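Local coordinates for protein DNA polymerase III subunit beta (Helicobacter pylori 26695, PDB 4S3I) that acts as a sliding DNA clamp, tethering DNA polymerases and other proteins to DNA and so conferring processivity on them, at residues I35-I40 with L44-S49; E268-C273 with K325-A330; I280-E285 with A289-L294. All coordinates share one frame; numbering follows the deposited sequence.

Interaction 1. Residues I35-I40 with L44-S49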
ATOM      1  N   ILE A  35     -13.752 -12.571 -19.586  1.00 31.11           N
ATOM      2  CA  ILE A  35     -14.591 -11.490 -20.070  1.00 30.94           C
ATOM      3  C   ILE A  35     -15.201 -11.890 -21.418  1.00 31.42           C
ATOM      4  O   ILE A  35     -14.494 -12.373 -22.307  1.00 31.60           O
ATOM      5  CB  ILE A  35     -13.779 -10.203 -20.232  1.00 30.42           C
ATOM      6  CG1 ILE A  35     -13.395  -9.661 -18.850  1.00 29.97           C
ATOM      7  CG2 ILE A  35     -14.562  -9.164 -21.027  1.00 33.52           C
ATOM      8  CD1 ILE A  35     -12.333  -8.535 -18.865  1.00 33.40           C
ATOM      9  N   HIS A  36     -16.516 -11.706 -21.553  1.00 31.68           N
ATOM     10  CA  HIS A  36     -17.215 -11.953 -22.812  1.00 32.19           C
ATOM     11  C   HIS A  36     -17.037 -10.717 -23.701  1.00 31.96           C
ATOM     12  O   HIS A  36     -17.169  -9.566 -23.244  1.00 31.58           O
ATOM     13  CB  HIS A  36     -18.694 -12.223 -22.535  1.00 32.66           C
ATOM     14  CG  HIS A  36     -19.511 -12.526 -23.750  1.00 36.59           C
ATOM     15  ND1 HIS A  36     -20.010 -11.541 -24.580  1.00 33.35           N
ATOM     16  CD2 HIS A  36     -19.966 -13.702 -24.251  1.00 36.47           C
ATOM     17  CE1 HIS A  36     -20.720 -12.103 -25.547  1.00 40.62           C
ATOM     18  NE2 HIS A  36     -20.710 -13.410 -25.366  1.00 35.25           N
ATOM     19  N   LEU A  37     -16.722 -10.949 -24.970  1.00 32.26           N
ATOM     20  CA  LEU A  37     -16.506  -9.853 -25.910  1.00 32.18           C
ATOM     21  C   LEU A  37     -17.539  -9.958 -27.023  1.00 32.81           C
ATOM     22  O   LEU A  37     -17.845 -11.059 -27.490  1.00 33.30           O
ATOM     23  CB  LEU A  37     -15.111  -9.925 -26.524  1.00 32.05           C
ATOM     24  CG  LEU A  37     -13.898  -9.908 -25.608  1.00 31.56           C
ATOM     25  CD1 LEU A  37     -12.613 -10.069 -26.426  1.00 37.46           C
ATOM     26  CD2 LEU A  37     -13.857  -8.612 -24.798  1.00 31.07           C
ATOM     27  N   GLU A  38     -18.073  -8.817 -27.453  1.00 32.88           N
ATOM     28  CA  GLU A  38     -19.004  -8.808 -28.582  1.00 33.56           C
ATOM     29  C   GLU A  38     -18.824  -7.557 -29.429  1.00 33.63           C
ATOM     30  O   GLU A  38     -18.888  -6.439 -28.915  1.00 33.34           O
ATOM     31  CB  GLU A  38     -20.457  -8.925 -28.103  1.00 38.35           C
ATOM     32  CG  GLU A  38     -21.477  -8.750 -29.226  1.00 46.33           C
ATOM     33  CD  GLU A  38     -22.783  -9.498 -28.976  1.00 64.80           C
ATOM     34  OE1 GLU A  38     -23.207  -9.606 -27.801  1.00 66.19           O
ATOM     35  OE2 GLU A  38     -23.387  -9.978 -29.966  1.00 74.50           O
ATOM     36  N   VAL A  39     -18.584  -7.745 -30.724  1.00 34.55           N
ATOM     37  CA  VAL A  39     -18.459  -6.601 -31.618  1.00 34.32           C
ATOM     38  C   VAL A  39     -19.785  -6.437 -32.340  1.00 35.08           C
ATOM     39  O   VAL A  39     -20.236  -7.350 -33.029  1.00 39.62           O
ATOM     40  CB  VAL A  39     -17.294  -6.758 -32.619  1.00 35.55           C
ATOM     41  CG1 VAL A  39     -17.209  -5.536 -33.522  1.00 34.78           C
ATOM     42  CG2 VAL A  39     -15.967  -6.949 -31.869  1.00 34.49           C
ATOM     43  N   ILE A  40     -20.417  -5.283 -32.143  1.00 40.50           N
ATOM     44  CA  ILE A  40     -21.676  -4.953 -32.802  1.00 47.67           C
ATOM     45  C   ILE A  40     -21.570  -3.560 -33.413  1.00 43.09           C
ATOM     46  O   ILE A  40     -21.477  -2.568 -32.682  1.00 37.74           O
ATOM     47  CB  ILE A  40     -22.856  -4.952 -31.810  1.00 53.59           C
ATOM     48  CG1 ILE A  40     -23.058  -6.348 -31.222  1.00 63.74           C
ATOM     49  CG2 ILE A  40     -24.136  -4.498 -32.508  1.00 51.88           C
ATOM     50  CD1 ILE A  40     -24.164  -6.438 -30.179  1.00 67.46           C
ATOM     51  N   LEU A  44     -17.427  -2.215 -29.186  1.00 41.17           N
ATOM     52  CA  LEU A  44     -16.990  -3.470 -28.563  1.00 35.17           C
ATOM     53  C   LEU A  44     -17.575  -3.510 -27.160  1.00 32.12           C
ATOM     54  O   LEU A  44     -17.305  -2.630 -26.350  1.00 31.73           O
ATOM     55  CB  LEU A  44     -15.462  -3.553 -28.466  1.00 32.15           C
ATOM     56  CG  LEU A  44     -14.943  -4.676 -27.560  1.00 31.71           C
ATOM     57  CD1 LEU A  44     -15.148  -6.028 -28.228  1.00 32.07           C
ATOM     58  CD2 LEU A  44     -13.480  -4.482 -27.204  1.00 31.34           C
ATOM     59  N   PHE A  45     -18.397  -4.512 -26.885  1.00 32.28           N
ATOM     60  CA  PHE A  45     -18.952  -4.702 -25.558  1.00 31.97           C
ATOM     61  C   PHE A  45     -18.118  -5.727 -24.810  1.00 31.57           C
ATOM     62  O   PHE A  45     -17.765  -6.777 -25.353  1.00 31.78           O
ATOM     63  CB  PHE A  45     -20.395  -5.199 -25.648  1.00 32.52           C
ATOM     64  CG  PHE A  45     -21.368  -4.150 -26.119  1.00 35.23           C
ATOM     65  CD1 PHE A  45     -21.565  -3.929 -27.477  1.00 39.93           C
ATOM     66  CD2 PHE A  45     -22.074  -3.373 -25.199  1.00 37.63           C
ATOM     67  CE1 PHE A  45     -22.471  -2.954 -27.921  1.00 45.48           C
ATOM     68  CE2 PHE A  45     -22.976  -2.391 -25.630  1.00 37.75           C
ATOM     69  CZ  PHE A  45     -23.171  -2.186 -26.994  1.00 42.39           C
ATOM     70  N   LEU A  46     -17.824  -5.413 -23.560  1.00 31.06           N
ATOM     71  CA  LEU A  46     -17.046  -6.287 -22.704  1.00 30.73           C
ATOM     72  C   LEU A  46     -17.899  -6.518 -21.466  1.00 38.75           C
ATOM     73  O   LEU A  46     -18.399  -5.558 -20.865  1.00 35.19           O
ATOM     74  CB  LEU A  46     -15.708  -5.631 -22.345  1.00 30.24           C
ATOM     75  CG  LEU A  46     -14.833  -5.104 -23.489  1.00 30.43           C
ATOM     76  CD1 LEU A  46     -15.175  -3.668 -23.827  1.00 32.43           C
ATOM     77  CD2 LEU A  46     -13.332  -5.195 -23.150  1.00 30.04           C
ATOM     78  N   LYS A  47     -18.124  -7.775 -21.101  1.00 30.88           N
ATOM     79  CA  LYS A  47     -18.917  -8.022 -19.902  1.00 33.97           C
ATOM     80  C   LYS A  47     -18.392  -9.152 -19.030  1.00 34.48           C
ATOM     81  O   LYS A  47     -17.873 -10.153 -19.527  1.00 33.15           O
ATOM     82  CB  LYS A  47     -20.400  -8.218 -20.228  1.00 34.91           C
ATOM     83  CG  LYS A  47     -20.750  -9.495 -20.939  1.00 38.09           C
ATOM     84  CD  LYS A  47     -22.269  -9.651 -20.972  1.00 49.16           C
ATOM     85  CE  LYS A  47     -22.709 -10.864 -21.788  1.00 58.80           C
ATOM     86  NZ  LYS A  47     -22.636 -10.625 -23.258  1.00 60.63           N
ATOM     87  N   ALA A  48     -18.516  -8.955 -17.721  1.00 30.63           N
ATOM     88  CA  ALA A  48     -18.126  -9.948 -16.725  1.00 30.70           C
ATOM     89  C   ALA A  48     -19.241 -10.024 -15.693  1.00 33.55           C
ATOM     90  O   ALA A  48     -19.568  -9.020 -15.051  1.00 31.01           O
ATOM     91  CB  ALA A  48     -16.829  -9.544 -16.070  1.00 30.15           C
ATOM     92  N   SER A  49     -19.831 -11.204 -15.535  1.00 31.55           N
ATOM     93  CA  SER A  49     -20.971 -11.358 -14.640  1.00 39.86           C
ATOM     94  C   SER A  49     -21.110 -12.786 -14.133  1.00 47.60           C
ATOM     95  O   SER A  49     -20.570 -13.727 -14.724  1.00 48.35           O
ATOM     96  CB  SER A  49     -22.263 -10.951 -15.355  1.00 41.30           C
ATOM     97  OG  SER A  49     -22.662 -11.917 -16.312  1.00 43.25           O
TER
HETATM   98  O   HOH W   1     -19.927  -8.763 -24.428  1.00 26.55           O
HETATM   99  O   HOH W   2     -22.755  -8.414 -25.203  1.00 41.51           O
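Three groups close on the carbonyl oxygen of Phe45. The amide of Glu38 donates to Phe45 O over 2.9 Å and lies in the plane of that carbonyl, the CA-H of Leu37 approaches it more loosely, and a water adds a weak bond. The same water sits 2.8 Å from His36 ND1, in the plane of the imidazole at its edge, and so links the ring to the backbone of the opposite strand. The return bond, from Phe45 N to Glu38 O, is 2.8 Å long and nearly straight (173° at the hydrogen). His36 and Lys47 form a second hydrogen-bonded antiparallel pair, their amides and carbonyls joined in both directions. Their side chains run side by side: Lys47 CG starts beside His36 CB, and the bend at the last torsion (chi4 -77°) carries NZ over the ring face. Lys47 CE lies 4.2 Å from the ring centroid, a CH-pi contact displaced toward the rim. A second water accepts from Lys47 NZ and donates to Glu38 OE1 at 2.9 Å, joining opposite charges that do not meet directly. On the other face the contact is entirely apolar. Leu37 CD2 meets Leu46 CD2 at 3.8 Å, the two side chains crossing at a slant, while Leu44 CD1 lies against Val39 CG2. Ile35 and Leu46 carry this apolar face onto Leu16 and Leu19 of helix 9-19; on the face of His36 and Lys47, the His36 ring also meets that of Phe117. Strands 34-40 and 43-49 make up a tight antiparallel beta hairpin, flanked by strands 68-73 and 53-60. With one face turned to helix 9-19, it shows the sheet-and-helix layering characteristic of a sliding-clamp domain, here the N-terminal one.

Interaction 2. Residues E268-C273 with K325-A330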
ATOM      1  N   GLU A 268      -9.458  15.357  16.165  1.00 25.81           N
ATOM      2  CA  GLU A 268      -8.057  15.428  16.564  1.00 27.19           C
ATOM      3  C   GLU A 268      -7.886  14.916  18.002  1.00 31.17           C
ATOM      4  O   GLU A 268      -6.952  14.170  18.312  1.00 26.76           O
ATOM      5  CB  GLU A 268      -7.569  16.871  16.414  1.00 30.13           C
ATOM      6  CG  GLU A 268      -6.092  17.076  16.594  1.00 42.38           C
ATOM      7  CD  GLU A 268      -5.711  18.555  16.532  1.00 55.03           C
ATOM      8  OE1 GLU A 268      -4.510  18.870  16.701  1.00 62.40           O
ATOM      9  OE2 GLU A 268      -6.617  19.400  16.319  1.00 48.73           O
ATOM     10  N   SER A 269      -8.825  15.278  18.866  1.00 26.30           N
ATOM     11  CA  SER A 269      -8.754  14.908  20.276  1.00 26.57           C
ATOM     12  C   SER A 269      -9.010  13.415  20.474  1.00 27.29           C
ATOM     13  O   SER A 269      -8.332  12.760  21.272  1.00 27.04           O
ATOM     14  CB  SER A 269      -9.750  15.748  21.084  1.00 30.39           C
ATOM     15  OG  SER A 269      -9.371  17.115  21.063  1.00 26.52           O
ATOM     16  N   ILE A 270      -9.986  12.890  19.739  1.00 26.32           N
ATOM     17  CA  ILE A 270     -10.330  11.472  19.800  1.00 26.81           C
ATOM     18  C   ILE A 270      -9.211  10.574  19.262  1.00 26.68           C
ATOM     19  O   ILE A 270      -8.874   9.551  19.875  1.00 27.09           O
ATOM     20  CB  ILE A 270     -11.649  11.211  19.064  1.00 27.07           C
ATOM     21  CG1 ILE A 270     -12.793  11.816  19.881  1.00 32.84           C
ATOM     22  CG2 ILE A 270     -11.871   9.716  18.850  1.00 26.77           C
ATOM     23  CD1 ILE A 270     -14.064  12.005  19.097  1.00 36.24           C
ATOM     24  N   LYS A 271      -8.628  10.954  18.127  1.00 26.52           N
ATOM     25  CA  LYS A 271      -7.470  10.224  17.606  1.00 28.94           C
ATOM     26  C   LYS A 271      -6.351  10.204  18.628  1.00 29.35           C
ATOM     27  O   LYS A 271      -5.682   9.187  18.827  1.00 27.78           O
ATOM     28  CB  LYS A 271      -6.970  10.850  16.304  1.00 33.91           C
ATOM     29  CG  LYS A 271      -7.911  10.657  15.136  1.00 38.05           C
ATOM     30  CD  LYS A 271      -7.435  11.420  13.904  1.00 50.38           C
ATOM     31  CE  LYS A 271      -8.387  11.193  12.732  1.00 57.23           C
ATOM     32  NZ  LYS A 271      -8.152  12.136  11.590  1.00 60.29           N
ATOM     33  N   LEU A 272      -6.149  11.346  19.274  1.00 27.97           N
ATOM     34  CA  LEU A 272      -5.087  11.505  20.258  1.00 27.96           C
ATOM     35  C   LEU A 272      -5.227  10.495  21.402  1.00 28.36           C
ATOM     36  O   LEU A 272      -4.253   9.854  21.792  1.00 28.94           O
ATOM     37  CB  LEU A 272      -5.116  12.935  20.808  1.00 34.72           C
ATOM     38  CG  LEU A 272      -3.976  13.333  21.729  1.00 40.10           C
ATOM     39  CD1 LEU A 272      -2.686  12.845  21.103  1.00 53.18           C
ATOM     40  CD2 LEU A 272      -3.916  14.842  21.929  1.00 38.57           C
ATOM     41  N   CYS A 273      -6.432  10.352  21.948  1.00 28.13           N
ATOM     42  CA  CYS A 273      -6.635   9.407  23.055  1.00 28.59           C
ATOM     43  C   CYS A 273      -6.661   7.974  22.537  1.00 29.36           C
ATOM     44  O   CYS A 273      -6.342   7.036  23.266  1.00 35.83           O
ATOM     45  CB  CYS A 273      -7.916   9.735  23.836  1.00 30.49           C
ATOM     46  SG  CYS A 273      -7.841  11.325  24.707  1.00 40.42           S
ATOM     47  N   LYS A 325     -13.477   4.750  17.469  1.00 27.11           N
ATOM     48  CA  LYS A 325     -13.638   4.502  16.036  1.00 26.84           C
ATOM     49  C   LYS A 325     -15.034   4.865  15.539  1.00 26.58           C
ATOM     50  O   LYS A 325     -15.178   5.479  14.485  1.00 26.19           O
ATOM     51  CB  LYS A 325     -13.330   3.035  15.715  1.00 28.24           C
ATOM     52  CG  LYS A 325     -13.714   2.606  14.295  1.00 35.83           C
ATOM     53  CD  LYS A 325     -13.731   1.072  14.203  1.00 48.89           C
ATOM     54  CE  LYS A 325     -13.991   0.582  12.789  1.00 53.16           C
ATOM     55  NZ  LYS A 325     -14.189  -0.899  12.767  1.00 58.60           N
ATOM     56  N   PHE A 326     -16.074   4.503  16.282  1.00 26.88           N
ATOM     57  CA  PHE A 326     -17.431   4.824  15.806  1.00 26.74           C
ATOM     58  C   PHE A 326     -17.624   6.335  15.769  1.00 26.28           C
ATOM     59  O   PHE A 326     -18.166   6.892  14.807  1.00 26.00           O
ATOM     60  CB  PHE A 326     -18.519   4.208  16.689  1.00 27.24           C
ATOM     61  CG  PHE A 326     -18.523   2.699  16.710  1.00 27.83           C
ATOM     62  CD1 PHE A 326     -17.702   1.964  15.861  1.00 27.84           C
ATOM     63  CD2 PHE A 326     -19.353   2.021  17.587  1.00 39.03           C
ATOM     64  CE1 PHE A 326     -17.709   0.574  15.894  1.00 34.18           C
ATOM     65  CE2 PHE A 326     -19.370   0.633  17.623  1.00 45.72           C
ATOM     66  CZ  PHE A 326     -18.548  -0.090  16.777  1.00 41.94           C
ATOM     67  N   PHE A 327     -17.177   7.001  16.824  1.00 26.27           N
ATOM     68  CA  PHE A 327     -17.352   8.442  16.913  1.00 25.93           C
ATOM     69  C   PHE A 327     -16.622   9.096  15.750  1.00 25.57           C
ATOM     70  O   PHE A 327     -17.150   9.989  15.086  1.00 25.34           O
ATOM     71  CB  PHE A 327     -16.794   8.950  18.250  1.00 26.05           C
ATOM     72  CG  PHE A 327     -17.456  10.209  18.751  1.00 26.14           C
ATOM     73  CD1 PHE A 327     -17.178  11.439  18.165  1.00 26.24           C
ATOM     74  CD2 PHE A 327     -18.358  10.158  19.817  1.00 26.16           C
ATOM     75  CE1 PHE A 327     -17.781  12.630  18.638  1.00 27.50           C
ATOM     76  CE2 PHE A 327     -18.975  11.327  20.296  1.00 26.13           C
ATOM     77  CZ  PHE A 327     -18.682  12.572  19.699  1.00 25.71           C
ATOM     78  N   LEU A 328     -15.396   8.650  15.496  1.00 25.61           N
ATOM     79  CA  LEU A 328     -14.620   9.227  14.401  1.00 25.35           C
ATOM     80  C   LEU A 328     -15.315   8.992  13.069  1.00 25.21           C
ATOM     81  O   LEU A 328     -15.409   9.899  12.236  1.00 25.00           O
ATOM     82  CB  LEU A 328     -13.204   8.642  14.354  1.00 25.52           C
ATOM     83  CG  LEU A 328     -12.230   9.187  15.377  1.00 32.23           C
ATOM     84  CD1 LEU A 328     -10.894   8.439  15.309  1.00 32.52           C
ATOM     85  CD2 LEU A 328     -12.027  10.683  15.152  1.00 31.83           C
ATOM     86  N   GLU A 329     -15.804   7.774  12.861  1.00 25.40           N
ATOM     87  CA  GLU A 329     -16.462   7.492  11.596  1.00 28.49           C
ATOM     88  C   GLU A 329     -17.725   8.333  11.431  1.00 29.01           C
ATOM     89  O   GLU A 329     -18.017   8.801  10.341  1.00 25.11           O
ATOM     90  CB  GLU A 329     -16.723   5.983  11.426  1.00 25.63           C
ATOM     91  CG  GLU A 329     -15.407   5.198  11.315  1.00 28.43           C
ATOM     92  CD  GLU A 329     -15.594   3.731  10.919  1.00 31.94           C
ATOM     93  OE1 GLU A 329     -14.666   3.175  10.302  1.00 35.66           O
ATOM     94  OE2 GLU A 329     -16.644   3.134  11.236  1.00 32.02           O
ATOM     95  N   ALA A 330     -18.452   8.556  12.520  1.00 25.37           N
ATOM     96  CA  ALA A 330     -19.649   9.407  12.435  1.00 25.36           C
ATOM     97  C   ALA A 330     -19.273  10.833  12.029  1.00 25.10           C
ATOM     98  O   ALA A 330     -19.987  11.483  11.262  1.00 25.10           O
ATOM     99  CB  ALA A 330     -20.417   9.392  13.744  1.00 25.59           C
TER
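Ile270 reaches across to two residues of the other helix, one with each of its branches. Its CG1 stands anti to the carbonyl carbon (chi1 -70°) and the chain continues extended, which brings CD1 to 3.3 Å from Phe327 CD1, a tight apolar contact. The methyl comes at the ring obliquely, and the two side chains are nearly perpendicular. CG2, the shorter branch, is anti to the backbone N and packs 3.5 Å from Leu328 CG. Leu328 and Ile270 run antiparallel alongside one another, and Leu328 CD2 also lies 4.0 Å from Ile270 CB. The other leucine methyl, Leu328 CD1, touches Lys271 CG at 3.7 Å; the aliphatic start of the lysine thus adds to the contact while the rest of its extended chain runs on beyond it. No hydrogen bond crosses between the helices, whose axes remain 10.0 Å apart and run nearly antiparallel, at 155°. The seam lies over two sheets: Ile270 rests on Phe291 of strand 288-293, while Phe327 rests on Phe350 and Ile352 of strand 350-354, in another sheet. Helix 263-273 also faces the dimer interface, where Glu268 forms a salt bridge with Lys85 of the second subunit, whereas helix 324-332 is tied by Glu329 to Arg179 of the same chain.

Interaction 3. Residues I280-E285 with A289-L294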
ATOM      1  N   ILE A 280     -13.310   5.963  24.972  1.00 28.99           N
ATOM      2  CA  ILE A 280     -12.932   7.266  25.489  1.00 30.08           C
ATOM      3  C   ILE A 280     -14.026   7.809  26.398  1.00 28.74           C
ATOM      4  O   ILE A 280     -15.215   7.695  26.088  1.00 28.59           O
ATOM      5  CB  ILE A 280     -12.704   8.245  24.309  1.00 32.56           C
ATOM      6  CG1 ILE A 280     -11.361   7.957  23.626  1.00 37.51           C
ATOM      7  CG2 ILE A 280     -12.753   9.701  24.766  1.00 33.82           C
ATOM      8  CD1 ILE A 280     -11.182   8.721  22.317  1.00 38.01           C
ATOM      9  N   LYS A 281     -13.631   8.387  27.526  1.00 28.98           N
ATOM     10  CA  LYS A 281     -14.572   9.126  28.359  1.00 31.04           C
ATOM     11  C   LYS A 281     -14.594  10.600  27.950  1.00 28.35           C
ATOM     12  O   LYS A 281     -13.581  11.314  28.086  1.00 28.26           O
ATOM     13  CB  LYS A 281     -14.187   8.996  29.832  1.00 38.22           C
ATOM     14  CG  LYS A 281     -15.085   9.762  30.791  1.00 43.68           C
ATOM     15  CD  LYS A 281     -14.605   9.541  32.224  1.00 47.50           C
ATOM     16  CE  LYS A 281     -15.375  10.392  33.215  1.00 54.24           C
ATOM     17  NZ  LYS A 281     -14.840  10.204  34.600  1.00 59.32           N
ATOM     18  N   LEU A 282     -15.736  11.048  27.434  1.00 27.93           N
ATOM     19  CA  LEU A 282     -15.930  12.443  27.037  1.00 30.10           C
ATOM     20  C   LEU A 282     -16.622  13.209  28.164  1.00 32.38           C
ATOM     21  O   LEU A 282     -17.673  12.791  28.656  1.00 33.10           O
ATOM     22  CB  LEU A 282     -16.800  12.517  25.779  1.00 27.03           C
ATOM     23  CG  LEU A 282     -17.325  13.902  25.378  1.00 33.03           C
ATOM     24  CD1 LEU A 282     -16.161  14.797  24.963  1.00 30.59           C
ATOM     25  CD2 LEU A 282     -18.376  13.824  24.249  1.00 26.60           C
ATOM     26  N   THR A 283     -16.041  14.327  28.574  1.00 27.49           N
ATOM     27  CA  THR A 283     -16.665  15.137  29.611  1.00 31.38           C
ATOM     28  C   THR A 283     -16.982  16.505  29.061  1.00 32.48           C
ATOM     29  O   THR A 283     -16.077  17.252  28.689  1.00 32.38           O
ATOM     30  CB  THR A 283     -15.766  15.319  30.837  1.00 36.22           C
ATOM     31  OG1 THR A 283     -15.455  14.043  31.419  1.00 35.90           O
ATOM     32  CG2 THR A 283     -16.478  16.200  31.869  1.00 37.90           C
ATOM     33  N   LEU A 284     -18.268  16.839  29.012  1.00 28.35           N
ATOM     34  CA  LEU A 284     -18.681  18.151  28.528  1.00 34.47           C
ATOM     35  C   LEU A 284     -18.979  19.099  29.693  1.00 35.65           C
ATOM     36  O   LEU A 284     -19.734  18.753  30.610  1.00 33.27           O
ATOM     37  CB  LEU A 284     -19.896  18.020  27.617  1.00 35.70           C
ATOM     38  CG  LEU A 284     -19.587  17.326  26.295  1.00 37.13           C
ATOM     39  CD1 LEU A 284     -20.855  17.126  25.505  1.00 35.90           C
ATOM     40  CD2 LEU A 284     -18.597  18.166  25.501  1.00 38.81           C
ATOM     41  N   GLU A 285     -18.358  20.277  29.654  1.00 34.72           N
ATOM     42  CA  GLU A 285     -18.623  21.350  30.611  1.00 38.21           C
ATOM     43  C   GLU A 285     -19.044  22.558  29.820  1.00 40.84           C
ATOM     44  O   GLU A 285     -19.068  22.509  28.585  1.00 34.04           O
ATOM     45  CB  GLU A 285     -17.374  21.684  31.431  1.00 32.57           C
ATOM     46  CG  GLU A 285     -17.132  20.757  32.603  1.00 48.34           C
ATOM     47  CD  GLU A 285     -15.757  20.960  33.241  1.00 65.09           C
ATOM     48  OE1 GLU A 285     -15.013  21.870  32.800  1.00 67.52           O
ATOM     49  OE2 GLU A 285     -15.423  20.200  34.177  1.00 68.74           O
ATOM     50  N   ALA A 289     -14.308  20.758  26.689  1.00 28.09           N
ATOM     51  CA  ALA A 289     -14.571  19.356  26.363  1.00 26.54           C
ATOM     52  C   ALA A 289     -13.336  18.604  26.777  1.00 26.81           C
ATOM     53  O   ALA A 289     -12.239  18.950  26.334  1.00 26.89           O
ATOM     54  CB  ALA A 289     -14.817  19.183  24.863  1.00 26.22           C
ATOM     55  N   LEU A 290     -13.502  17.597  27.633  1.00 27.04           N
ATOM     56  CA  LEU A 290     -12.370  16.850  28.153  1.00 27.43           C
ATOM     57  C   LEU A 290     -12.411  15.451  27.547  1.00 27.42           C
ATOM     58  O   LEU A 290     -13.479  14.855  27.450  1.00 27.31           O
ATOM     59  CB  LEU A 290     -12.451  16.719  29.680  1.00 39.43           C
ATOM     60  CG  LEU A 290     -12.575  17.905  30.650  1.00 60.59           C
ATOM     61  CD1 LEU A 290     -11.383  18.848  30.548  1.00 67.68           C
ATOM     62  CD2 LEU A 290     -13.912  18.684  30.534  1.00 71.72           C
ATOM     63  N   PHE A 291     -11.253  14.908  27.191  1.00 27.61           N
ATOM     64  CA  PHE A 291     -11.202  13.565  26.623  1.00 29.12           C
ATOM     65  C   PHE A 291     -10.202  12.728  27.404  1.00 29.59           C
ATOM     66  O   PHE A 291      -9.064  13.144  27.583  1.00 28.53           O
ATOM     67  CB  PHE A 291     -10.759  13.616  25.156  1.00 29.61           C
ATOM     68  CG  PHE A 291     -11.590  14.526  24.279  1.00 27.75           C
ATOM     69  CD1 PHE A 291     -12.500  13.995  23.369  1.00 27.28           C
ATOM     70  CD2 PHE A 291     -11.427  15.907  24.332  1.00 30.05           C
ATOM     71  CE1 PHE A 291     -13.257  14.827  22.537  1.00 28.83           C
ATOM     72  CE2 PHE A 291     -12.174  16.752  23.509  1.00 26.38           C
ATOM     73  CZ  PHE A 291     -13.088  16.215  22.605  1.00 30.09           C
ATOM     74  N   GLU A 292     -10.620  11.544  27.856  1.00 28.61           N
ATOM     75  CA  GLU A 292      -9.733  10.650  28.604  1.00 29.31           C
ATOM     76  C   GLU A 292      -9.827   9.227  28.080  1.00 29.81           C
ATOM     77  O   GLU A 292     -10.921   8.730  27.824  1.00 29.36           O
ATOM     78  CB  GLU A 292     -10.095  10.639  30.101  1.00 34.04           C
ATOM     79  CG  GLU A 292      -9.780  11.927  30.853  1.00 50.38           C
ATOM     80  CD  GLU A 292     -10.322  11.944  32.278  1.00 57.23           C
ATOM     81  OE1 GLU A 292     -11.562  11.978  32.446  1.00 57.58           O
ATOM     82  OE2 GLU A 292      -9.504  11.930  33.226  1.00 59.34           O
ATOM     83  N   SER A 293      -8.683   8.567  27.951  1.00 29.97           N
ATOM     84  CA  SER A 293      -8.661   7.167  27.535  1.00 34.73           C
ATOM     85  C   SER A 293      -9.404   6.337  28.573  1.00 40.16           C
ATOM     86  O   SER A 293      -9.286   6.591  29.770  1.00 31.33           O
ATOM     87  CB  SER A 293      -7.227   6.666  27.387  1.00 30.82           C
ATOM     88  OG  SER A 293      -6.514   6.777  28.605  1.00 31.51           O
ATOM     89  N   LEU A 294     -10.182   5.355  28.119  1.00 37.06           N
ATOM     90  CA  LEU A 294     -11.057   4.611  29.021  1.00 38.68           C
ATOM     91  C   LEU A 294     -10.649   3.144  29.183  1.00 36.86           C
ATOM     92  O   LEU A 294     -10.500   2.655  30.306  1.00 40.21           O
ATOM     93  CB  LEU A 294     -12.510   4.750  28.552  1.00 38.05           C
ATOM     94  CG  LEU A 294     -13.679   4.235  29.393  1.00 40.41           C
ATOM     95  CD1 LEU A 294     -13.664   4.794  30.814  1.00 38.65           C
ATOM     96  CD2 LEU A 294     -14.981   4.603  28.696  1.00 43.86           C
TER
HETATM   97  O   HOH W   3     -13.354  13.121  30.347  1.00 29.38           O
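Leu290 lies over Thr283, its partner in a hydrogen-bonded antiparallel pair, and its CB, CG and CD2 in turn meet segment 280-285. Leu290 CB begins against Thr283 CB at 3.8 Å. CG, set anti to the carbonyl carbon, stays near both Thr283 CB and Thr283 O. At the tip, a chi2 of -61° turns the methyl CD2 onto Thr283 O, 3.2 Å away, a close approach; CD2 also meets Thr283 CG2 and, 4.0 Å away, the carboxylate carbon Glu285 CD. That same carbonyl of Thr283 accepts the backbone N-H of Leu290, and Leu290 O in turn accepts the amide of Thr283 over a nearly straight bond (171°). Thr283 OG1 is hydrogen-bonded to His319 ND1 and lies 2.5 Å from a water that also reaches Lys281 O and Glu292 OE1, although this water has too few protons to serve every acceptor around it. Farther along, Lys281 and Glu292 form the other hydrogen-bonded pair, and Lys281 N gives the shortest bond, 2.7 Å to Glu292 O. Their side chains extend side by side, but Lys281 NZ stops 4.3 Å from Glu292 OE1, beyond a salt bridge. The reverse face is apolar: Leu282 CD1 sits over one face of the Phe291 ring in a CH-pi contact, 4.2 Å from its centroid, and Leu284 CD2 meets Ala289 CB. Helix 263-273 covers this face at Ile280 and Phe291. The hairpin is therefore held by paired backbone bonds and by hydrocarbon contacts on both faces, with the lysine-glutamate pair probably contributing no more than a modest, long-range attraction.

How the interactions relate
Along the chain interaction 1 comes first, in the N-terminal domain, while the other two share the C-terminal domain on the opposite side of the chain's centre. Centre to centre, interaction 1 is about 45 Å from interaction 2 and about 56 Å from interaction 3, and it touches neither. The centres of interactions 2 and 3 are about 12 Å apart, and the two pack together: the hairpin 280-285/289-294 falls in the sequence between the two helices, and Ile280 and Phe291 press on Ser269, Ile270 and Cys273. Helix 263-273 is thus shared by both contacts, packing on the hairpin and on helix 324-332. Both ends of the crescent-shaped chain use hairpins backed by helices, in keeping with the repeated domain plan of a ring-shaped clamp.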